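Local coordinates for flagellar assembly factor FliW (Geobacillus thermodenitrificans, PDB 5DMD), which probably binds the regulator CsrA and relieves its repression of flagellin translation, and probably also binds flagellin during assembly of the flagellum, at residues A[88-93]-A[112-117]; A[7-12]-A[36-41]; A[57-62]-A[94-99]. The protein carries 1 engineered substitution. All blocks are in the same frame, centred on the assembly; numbering follows the deposited sequence. Where two conformers were deposited one is given.

How the interactions relate
Interactions 1 and 3 share strand 90-97. In interaction 1 its residues 90-93 pair with strand 106-116; in interaction 3 its residues 94-97 pair with strand 57-61, while also keeping bonds to strand 106-116. Both are partly buried antiparallel pairings of the large sheet, held by backbone hydrogen bonds between largely apolar side chains, regular in interaction 1 but splayed and completed by a water in interaction 3. They touch where Tyr93 CB packs on Leu60 and Ile113 on Ile95. Interaction 2 lies at the surface: residues 7-12 lean on strand 34-39 of the same sheet without pairing, and a single side-chain hydrogen bond from His9 replaces strand bonding. Its Leu37 reaches Tyr93 and Ile115 of interaction 1.

Interaction 1. Residues A[88-93]-A[112-117]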
loop_
_atom_site.group_PDB
_atom_site.type_symbol
_atom_site.label_atom_id
_atom_site.label_comp_id
_atom_site.label_asym_id
_atom_site.label_seq_id
_atom_site.Cartn_x
_atom_site.Cartn_y
_atom_site.Cartn_z
ATOM N N GLN A 88 9.866 -13.170 -6.081
ATOM C CA GLN A 88 9.292 -14.019 -5.040
ATOM C C GLN A 88 9.409 -13.398 -3.654
ATOM O O GLN A 88 8.718 -13.836 -2.727
ATOM C CB GLN A 88 9.951 -15.408 -5.055
ATOM C CG GLN A 88 9.606 -16.246 -6.283
ATOM C CD GLN A 88 8.157 -16.707 -6.312
ATOM O OE1 GLN A 88 7.466 -16.707 -5.292
ATOM N NE2 GLN A 88 7.688 -17.101 -7.492
ATOM N N ASP A 89 10.255 -12.385 -3.491
ATOM C CA ASP A 89 10.448 -11.748 -2.196
ATOM C C ASP A 89 9.398 -10.689 -1.894
ATOM O O ASP A 89 9.289 -10.279 -0.733
ATOM C CB ASP A 89 11.821 -11.062 -2.138
ATOM C CG ASP A 89 12.978 -12.029 -2.315
ATOM O OD1 ASP A 89 12.755 -13.247 -2.223
ATOM O OD2 ASP A 89 14.116 -11.561 -2.568
ATOM N N VAL A 90 8.610 -10.265 -2.889
ATOM C CA VAL A 90 7.926 -8.974 -2.875
ATOM C C VAL A 90 6.419 -9.164 -2.831
ATOM O O VAL A 90 5.864 -9.992 -3.560
ATOM C CB VAL A 90 8.312 -8.168 -4.130
ATOM C CG1 VAL A 90 7.518 -6.876 -4.208
ATOM C CG2 VAL A 90 9.798 -7.881 -4.119
ATOM N N ALA A 91 5.760 -8.372 -1.991
ATOM C CA ALA A 91 4.331 -8.122 -2.108
ATOM C C ALA A 91 4.125 -6.668 -2.507
ATOM O O ALA A 91 4.767 -5.770 -1.954
ATOM C CB ALA A 91 3.618 -8.378 -0.784
ATOM N N LEU A 92 3.246 -6.443 -3.482
ATOM C CA LEU A 92 2.959 -5.116 -3.998
ATOM C C LEU A 92 1.526 -4.725 -3.661
ATOM O O LEU A 92 0.606 -5.550 -3.733
ATOM C CB LEU A 92 3.099 -5.078 -5.523
ATOM C CG LEU A 92 4.469 -5.154 -6.194
ATOM C CD1 LEU A 92 4.292 -5.090 -7.709
ATOM C CD2 LEU A 92 5.407 -4.062 -5.708
ATOM N N TYR A 93 1.335 -3.452 -3.336
ATOM C CA TYR A 93 0.017 -2.903 -3.043
ATOM C C TYR A 93 -0.040 -1.510 -3.629
ATOM O O TYR A 93 0.991 -0.849 -3.783
ATOM C CB TYR A 93 -0.237 -2.780 -1.528
ATOM C CG TYR A 93 -0.110 -4.102 -0.798
ATOM C CD1 TYR A 93 -1.159 -5.007 -0.776
ATOM C CD2 TYR A 93 1.067 -4.447 -0.154
ATOM C CE1 TYR A 93 -1.037 -6.223 -0.131
ATOM C CE2 TYR A 93 1.198 -5.663 0.498
ATOM C CZ TYR A 93 0.146 -6.540 0.510
ATOM O OH TYR A 93 0.285 -7.747 1.167
ATOM N N PRO A 112 3.371 2.785 -5.653
ATOM C CA PRO A 112 3.038 1.541 -4.952
ATOM C C PRO A 112 3.774 1.377 -3.628
ATOM O O PRO A 112 4.873 1.910 -3.412
ATOM C CB PRO A 112 3.465 0.450 -5.947
ATOM C CG PRO A 112 4.587 1.070 -6.691
ATOM C CD PRO A 112 4.203 2.532 -6.847
ATOM N N ILE A 113 3.135 0.619 -2.737
ATOM C CA ILE A 113 3.760 0.105 -1.517
ATOM C C ILE A 113 4.439 -1.217 -1.860
ATOM O O ILE A 113 3.795 -2.140 -2.374
ATOM C CB ILE A 113 2.705 -0.102 -0.416
ATOM C CG1 ILE A 113 2.017 1.220 -0.034
ATOM C CG2 ILE A 113 3.328 -0.782 0.811
ATOM C CD1 ILE A 113 2.920 2.180 0.724
ATOM N N VAL A 114 5.725 -1.329 -1.540
ATOM C CA VAL A 114 6.541 -2.485 -1.891
ATOM C C VAL A 114 7.081 -3.063 -0.597
ATOM O O VAL A 114 7.740 -2.353 0.169
ATOM C CB VAL A 114 7.702 -2.081 -2.812
ATOM C CG1 VAL A 114 8.546 -3.296 -3.164
ATOM C CG2 VAL A 114 7.170 -1.370 -4.057
ATOM N N ILE A 115 6.828 -4.352 -0.356
ATOM C CA ILE A 115 7.224 -4.992 0.891
ATOM C C ILE A 115 8.029 -6.248 0.593
ATOM O O ILE A 115 7.587 -7.103 -0.183
ATOM C CB ILE A 115 5.994 -5.323 1.757
ATOM C CG1 ILE A 115 5.316 -4.022 2.198
ATOM C CG2 ILE A 115 6.387 -6.190 2.957
ATOM C CD1 ILE A 115 4.002 -4.217 2.928
ATOM N N ASN A 116 9.206 -6.362 1.210
ATOM C CA ASN A 116 9.889 -7.646 1.305
ATOM C C ASN A 116 9.251 -8.376 2.475
ATOM O O ASN A 116 9.482 -8.027 3.638
ATOM C CB ASN A 116 11.395 -7.475 1.509
ATOM C CG ASN A 116 12.133 -8.815 1.541
ATOM O OD1 ASN A 116 11.598 -9.823 2.006
ATOM N ND2 ASN A 116 13.371 -8.824 1.060
ATOM N N VAL A 117 8.427 -9.376 2.163
ATOM C CA VAL A 117 7.567 -9.979 3.180
ATOM C C VAL A 117 8.396 -10.644 4.272
ATOM O O VAL A 117 8.183 -10.401 5.464
ATOM C CB VAL A 117 6.577 -10.966 2.538
ATOM C CG1 VAL A 117 5.665 -11.546 3.597
ATOM C CG2 VAL A 117 5.755 -10.268 1.469
HETATM O O HOH W 1 9.781 -12.165 1.141
#
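Residues 90-93 and 113-116 are neighbouring antiparallel strands of a beta hairpin in the large sheet of FliW, their axes 4.7 Å apart at an angle of 161°. At the start of the second segment, Pro112 sets CB against the carbonyl oxygen of Tyr93, while its ring also touches Tyr70 and Val94. Ile113 forms a hydrogen-bonded pair with Tyr93: its N donates to Tyr93 O over 2.8 Å, approaching from above the carbonyl plane, and its O receives Tyr93 N within the plane. CB of Ile113 lies beside CB of Tyr93, but the rest of the isoleucine runs off toward Leu48 and Ile95.

Val114 turns to the other face, with CG1 anti to the backbone N (chi1 180°). This torsion splits its methyls between two partners: CG2 lies alongside Leu92 CD2 at 3.6 Å, and CG1 meets Val90 CG1 obliquely at 3.9 Å. Leu82 and Val125 add to this apolar layer. Ile115 pairs with Ala91 through two backbone bonds, of which Ala91 N to Ile115 O is the straighter (165° at the hydrogen). An extended chain carries Ile115 CD1 obliquely to Tyr93 CE2, 4.0 Å away, and Leu37 touches both side chains.

Asn116 is buried, and its amide has partners at both ends. ND2 donates to Leu82 O, whereas OD1 accepts from Lys119 N and from a water that also donates to Asp89 O. The amide thereby ties the strand end to the flanking loops. At Val117 the chain leaves the strand, yet its N still reaches Asp89 O almost along the C=O axis, and its CG2, beside the backbone N, comes to 3.6 Å from Ala91 CB.

Interaction 2. Residues A[7-12]-A[36-41]; sequences KYHGDI and VLLQLE. Engineered in segment 36-41: Gln39 (natural residue Pro).
Residues 7-12, the turn leading into strand 12-13, run past the Leu38 to Leu40 part of the chain without strand pairing; the nearest CA atoms, those of Tyr8 and Leu40 and of His9 and Leu38, stay 8.2 Å apart. The turn connects strands 3-4 and 12-13 of a small antiparallel sheet and so docks that hairpin on strand 34-39 of the large sheet. Leu40 is the centre of an inverse gamma turn, so the second segment bends within the contact. Side chains must therefore span the gap.

His9 carries most of it. With CG beside the backbone N (chi1 -69°), its imidazole and Leu38 run alongside each other with opposite headings, and Leu38 CB sits over one ring face, away from its middle, as a CH-pi contact 3.9 Å from the ring centroid. In the ring plane, NE2 donates to Gln39 O over 3.0 Å, nearly straight at the hydrogen (165°) but well above the carbonyl plane. Gln39 is engineered, and takes part through this backbone oxygen. Leu40 CD2 adds an oblique contact 4.0 Å from His9 CE1. Ile12 CD1, where strand 12-13 begins, meets both Leu38 methyls tip to tip.

An alanine in place of His9 would lose the NE2 bond and the CH-pi contact, and would probably loosen the turn from the strand. NE2 carries the proton given to Gln39 O; that edge bond, with Leu38 CB on a face, is likely to limit rotation of the imidazole.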
loop_
_atom_site.group_PDB
_atom_site.type_symbol
_atom_site.label_atom_id
_atom_site.label_comp_id
_atom_site.label_asym_id
_atom_site.label_seq_id
_atom_site.Cartn_x
_atom_site.Cartn_y
_atom_site.Cartn_z
ATOM N N LYS A 7 -7.669 2.590 12.918
ATOM C CA LYS A 7 -8.683 3.378 12.227
ATOM C C LYS A 7 -9.977 2.600 12.038
ATOM O O LYS A 7 -11.066 3.162 12.202
ATOM C CB LYS A 7 -8.163 3.838 10.864
ATOM C CG LYS A 7 -9.132 4.772 10.145
ATOM C CD LYS A 7 -8.418 5.618 9.113
ATOM C CE LYS A 7 -9.428 6.304 8.205
ATOM N NZ LYS A 7 -8.741 7.143 7.187
ATOM N N TYR A 8 -9.881 1.317 11.684
ATOM C CA TYR A 8 -11.035 0.533 11.270
ATOM C C TYR A 8 -11.278 -0.732 12.081
ATOM O O TYR A 8 -12.319 -1.370 11.877
ATOM C CB TYR A 8 -10.894 0.110 9.801
ATOM C CG TYR A 8 -10.834 1.231 8.800
ATOM C CD1 TYR A 8 -11.950 2.011 8.528
ATOM C CD2 TYR A 8 -9.665 1.494 8.109
ATOM C CE1 TYR A 8 -11.897 3.029 7.590
ATOM C CE2 TYR A 8 -9.597 2.508 7.169
ATOM C CZ TYR A 8 -10.717 3.272 6.917
ATOM O OH TYR A 8 -10.652 4.282 5.983
ATOM N N HIS A 9 -10.359 -1.133 12.963
ATOM C CA HIS A 9 -10.439 -2.433 13.617
ATOM C C HIS A 9 -10.647 -2.352 15.121
ATOM O O HIS A 9 -10.673 -3.395 15.783
ATOM C CB HIS A 9 -9.173 -3.248 13.321
ATOM C CG HIS A 9 -9.057 -3.679 11.895
ATOM N ND1 HIS A 9 -8.541 -2.863 10.904
ATOM C CD2 HIS A 9 -9.392 -4.842 11.289
ATOM C CE1 HIS A 9 -8.573 -3.506 9.750
ATOM N NE2 HIS A 9 -9.078 -4.710 9.958
ATOM N N GLY A 10 -10.806 -1.160 15.676
ATOM C CA GLY A 10 -10.821 -1.010 17.120
ATOM C C GLY A 10 -9.447 -1.272 17.722
ATOM O O GLY A 10 -8.431 -1.328 17.030
ATOM N N ASP A 11 -9.427 -1.423 19.043
ATOM C CA ASP A 11 -8.172 -1.730 19.718
ATOM C C ASP A 11 -7.803 -3.194 19.491
ATOM O O ASP A 11 -8.605 -4.093 19.773
ATOM C CB ASP A 11 -8.291 -1.486 21.221
ATOM C CG ASP A 11 -8.383 -0.015 21.594
ATOM O OD1 ASP A 11 -8.420 0.860 20.711
ATOM O OD2 ASP A 11 -8.445 0.260 22.813
ATOM N N ILE A 12 -6.571 -3.448 19.044
ATOM C CA ILE A 12 -6.138 -4.811 18.764
ATOM C C ILE A 12 -4.794 -5.093 19.425
ATOM O O ILE A 12 -4.039 -4.183 19.784
ATOM C CB ILE A 12 -6.098 -5.157 17.248
ATOM C CG1 ILE A 12 -4.968 -4.417 16.526
ATOM C CG2 ILE A 12 -7.429 -4.831 16.561
ATOM C CD1 ILE A 12 -4.873 -4.699 15.093
ATOM N N VAL A 36 1.424 -2.164 10.481
ATOM C CA VAL A 36 0.905 -3.521 10.397
ATOM C C VAL A 36 -0.121 -3.547 9.275
ATOM O O VAL A 36 -0.763 -2.534 8.976
ATOM C CB VAL A 36 0.303 -4.011 11.740
ATOM C CG1 VAL A 36 -0.798 -3.076 12.225
ATOM C CG2 VAL A 36 -0.203 -5.442 11.644
ATOM N N LEU A 37 -0.241 -4.698 8.620
ATOM C CA LEU A 37 -1.193 -4.895 7.534
ATOM C C LEU A 37 -2.375 -5.679 8.075
ATOM O O LEU A 37 -2.209 -6.809 8.539
ATOM C CB LEU A 37 -0.547 -5.640 6.367
ATOM C CG LEU A 37 0.321 -4.853 5.377
ATOM C CD1 LEU A 37 1.475 -4.126 6.055
ATOM C CD2 LEU A 37 0.849 -5.788 4.302
ATOM N N LEU A 38 -3.565 -5.084 8.009
ATOM C CA LEU A 38 -4.762 -5.658 8.613
ATOM C C LEU A 38 -5.816 -5.877 7.544
ATOM O O LEU A 38 -6.307 -4.916 6.945
ATOM C CB LEU A 38 -5.310 -4.748 9.712
ATOM C CG LEU A 38 -4.344 -4.290 10.795
ATOM C CD1 LEU A 38 -4.988 -3.217 11.663
ATOM C CD2 LEU A 38 -3.952 -5.507 11.654
ATOM N N GLN A 39 -6.189 -7.135 7.334
ATOM C CA GLN A 39 -7.215 -7.445 6.353
ATOM C C GLN A 39 -8.548 -6.826 6.758
ATOM O O GLN A 39 -8.947 -6.865 7.929
ATOM C CB GLN A 39 -7.352 -8.959 6.197
ATOM C CG GLN A 39 -6.145 -9.606 5.531
ATOM C CD GLN A 39 -6.419 -11.021 5.058
ATOM O OE1 GLN A 39 -6.535 -11.946 5.862
ATOM N NE2 GLN A 39 -6.522 -11.194 3.744
ATOM N N LEU A 40 -9.214 -6.211 5.783
ATOM C CA LEU A 40 -10.586 -5.735 5.937
ATOM C C LEU A 40 -11.459 -6.961 5.721
ATOM O O LEU A 40 -11.875 -7.264 4.602
ATOM C CB LEU A 40 -10.884 -4.643 4.918
ATOM C CG LEU A 40 -10.859 -3.189 5.392
ATOM C CD1 LEU A 40 -11.754 -2.329 4.513
ATOM C CD2 LEU A 40 -11.280 -3.083 6.851
ATOM N N GLU A 41 -11.720 -7.672 6.818
ATOM C CA GLU A 41 -12.260 -9.037 6.819
ATOM C C GLU A 41 -13.052 -9.464 5.584
ATOM O O GLU A 41 -12.731 -10.469 4.947
ATOM C CB GLU A 41 -13.127 -9.275 8.052
ATOM C CG GLU A 41 -13.631 -10.703 8.125
ATOM C CD GLU A 41 -14.284 -11.024 9.447
ATOM O OE1 GLU A 41 -14.798 -10.084 10.087
ATOM O OE2 GLU A 41 -14.282 -12.208 9.845
#

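Interaction 3. Residues A[57-62]-A[94-99]; sequences GFVLIE and VILTVA
Ile61 holds CG1 between its backbone N and carbonyl carbon (chi1 56°), and Val94, with CG1 anti to its carbonyl carbon (chi1 -69°), leaves CG2 between the backbone N and the carbonyl carbon. These choices bring Ile61 CG1 obliquely against Val94 CG2 at 3.6 Å. Leu96, with CG beside its backbone N, forks around the same isoleucine at about a right angle: CD1 rests on Ile61 CG2 at 3.7 Å, and CD2 on Ile61 CG1. The CD1 methyl also reaches Val59 CG1, crossing it obliquely. Phe45 of strand 45-50 touches both Ile61 and Leu96 in this cluster.

In the backbone, strands 57-61 and 94-97 form an antiparallel pairing within the large sheet, but their axes diverge strongly, at 116°. Regular pairing is confined to Leu60 with Ile95 and Ile61 with Val94. Ile61 and Val94 exchange both backbone bonds, Ile61 N to Val94 O and Val94 N to Ile61 O, each 3.0 Å. Leu96 N donates to Val59 O along an almost perfectly straight line, at 2.8 Å. Where the strands splay farther apart, water takes over: one molecule accepts from Val59 N and donates to Leu96 O, bridging two backbone groups that do not bond directly.

On the face carrying Leu60 and Ile95 the two side chains lie side by side and point the same way, with Leu60 CD1 3.6 Å from Ile95 CG1. Ile95 CG2, anti to its backbone N, faces Phe58 CB, while the Phe58 side chain also touches Ile26. Past the strand end, Val98 CG2 meets Val59 CG2 at 4.1 Å, the two side chains crossing at about a right angle.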
loop_
_atom_site.group_PDB
_atom_site.type_symbol
_atom_site.label_atom_id
_atom_site.label_comp_id
_atom_site.label_asym_id
_atom_site.label_seq_id
_atom_site.Cartn_x
_atom_site.Cartn_y
_atom_site.Cartn_z
ATOM N N GLY A 57 -4.290 5.164 8.659
ATOM C CA GLY A 57 -4.587 3.851 8.127
ATOM C C GLY A 57 -5.069 3.919 6.692
ATOM O O GLY A 57 -6.192 4.361 6.427
ATOM N N PHE A 58 -4.233 3.485 5.756
ATOM C CA PHE A 58 -4.531 3.589 4.329
ATOM C C PHE A 58 -5.177 2.315 3.797
ATOM O O PHE A 58 -4.848 1.204 4.229
ATOM C CB PHE A 58 -3.244 3.868 3.547
ATOM C CG PHE A 58 -2.495 5.079 4.027
ATOM C CD1 PHE A 58 -1.538 4.979 5.026
ATOM C CD2 PHE A 58 -2.742 6.323 3.462
ATOM C CE1 PHE A 58 -0.851 6.106 5.468
ATOM C CE2 PHE A 58 -2.053 7.454 3.893
ATOM C CZ PHE A 58 -1.110 7.346 4.894
ATOM N N VAL A 59 -6.096 2.483 2.844
ATOM C CA VAL A 59 -6.766 1.352 2.209
ATOM C C VAL A 59 -5.938 0.892 1.020
ATOM O O VAL A 59 -5.694 1.672 0.095
ATOM C CB VAL A 59 -8.186 1.725 1.762
ATOM C CG1 VAL A 59 -8.839 0.524 1.108
ATOM C CG2 VAL A 59 -9.003 2.219 2.948
ATOM N N LEU A 60 -5.537 -0.379 1.032
ATOM C CA LEU A 60 -4.689 -0.961 0.003
ATOM C C LEU A 60 -5.435 -2.051 -0.752
ATOM O O LEU A 60 -6.315 -2.724 -0.204
ATOM C CB LEU A 60 -3.448 -1.598 0.625
ATOM C CG LEU A 60 -2.219 -0.733 0.926
ATOM C CD1 LEU A 60 -2.557 0.563 1.624
ATOM C CD2 LEU A 60 -1.260 -1.564 1.773
ATOM N N ILE A 61 -5.059 -2.231 -2.016
ATOM C CA ILE A 61 -5.414 -3.422 -2.773
ATOM C C ILE A 61 -4.137 -4.009 -3.338
ATOM O O ILE A 61 -3.138 -3.309 -3.537
ATOM C CB ILE A 61 -6.394 -3.159 -3.940
ATOM C CG1 ILE A 61 -5.846 -2.099 -4.904
ATOM C CG2 ILE A 61 -7.753 -2.733 -3.422
ATOM C CD1 ILE A 61 -6.536 -2.097 -6.280
ATOM N N GLU A 62 -4.174 -5.296 -3.608
ATOM C CA GLU A 62 -3.172 -5.860 -4.484
ATOM C C GLU A 62 -3.501 -5.409 -5.907
ATOM O O GLU A 62 -4.628 -5.617 -6.377
ATOM C CB GLU A 62 -3.218 -7.376 -4.374
ATOM C CG GLU A 62 -2.239 -8.073 -5.270
ATOM C CD GLU A 62 -0.962 -8.375 -4.534
ATOM O OE1 GLU A 62 0.105 -7.904 -4.981
ATOM O OE2 GLU A 62 -1.025 -9.031 -3.479
ATOM N N VAL A 94 -1.253 -1.058 -3.942
ATOM C CA VAL A 94 -1.476 0.352 -4.253
ATOM C C VAL A 94 -2.543 0.912 -3.324
ATOM O O VAL A 94 -3.444 0.196 -2.873
ATOM C CB VAL A 94 -1.829 0.608 -5.733
ATOM C CG1 VAL A 94 -0.612 0.338 -6.630
ATOM C CG2 VAL A 94 -3.028 -0.242 -6.155
ATOM N N ILE A 95 -2.444 2.197 -3.048
ATOM C CA ILE A 95 -3.349 2.858 -2.112
ATOM C C ILE A 95 -4.549 3.426 -2.843
ATOM O O ILE A 95 -4.416 4.084 -3.877
ATOM C CB ILE A 95 -2.605 3.940 -1.314
ATOM C CG1 ILE A 95 -1.486 3.290 -0.515
ATOM C CG2 ILE A 95 -3.558 4.702 -0.374
ATOM C CD1 ILE A 95 -0.609 4.265 0.215
ATOM N N LEU A 96 -5.730 3.206 -2.276
ATOM C CA LEU A 96 -6.968 3.702 -2.848
ATOM C C LEU A 96 -7.341 5.066 -2.291
ATOM O O LEU A 96 -7.100 5.377 -1.121
ATOM C CB LEU A 96 -8.114 2.731 -2.562
ATOM C CG LEU A 96 -7.963 1.279 -3.015
ATOM C CD1 LEU A 96 -9.287 0.537 -2.805
ATOM C CD2 LEU A 96 -7.518 1.205 -4.473
ATOM N N THR A 97 -7.963 5.871 -3.142
ATOM C CA THR A 97 -8.707 7.049 -2.714
ATOM C C THR A 97 -10.165 6.630 -2.831
ATOM O O THR A 97 -10.726 6.591 -3.929
ATOM C CB THR A 97 -8.369 8.243 -3.596
ATOM O OG1 THR A 97 -6.966 8.506 -3.487
ATOM C CG2 THR A 97 -9.126 9.478 -3.127
ATOM N N VAL A 98 -10.763 6.291 -1.689
ATOM C CA VAL A 98 -12.087 5.683 -1.647
ATOM C C VAL A 98 -13.150 6.743 -1.882
ATOM O O VAL A 98 -13.192 7.767 -1.189
ATOM C CB VAL A 98 -12.307 4.959 -0.308
ATOM C CG1 VAL A 98 -13.665 4.271 -0.298
ATOM C CG2 VAL A 98 -11.211 3.938 -0.086
ATOM N N ALA A 99 -14.026 6.490 -2.841
ATOM C CA ALA A 99 -15.096 7.414 -3.180
ATOM C C ALA A 99 -16.439 6.909 -2.664
ATOM O O ALA A 99 -16.598 5.737 -2.307
ATOM C CB ALA A 99 -15.169 7.607 -4.699
HETATM O O HOH W 2 -6.566 5.008 1.564
#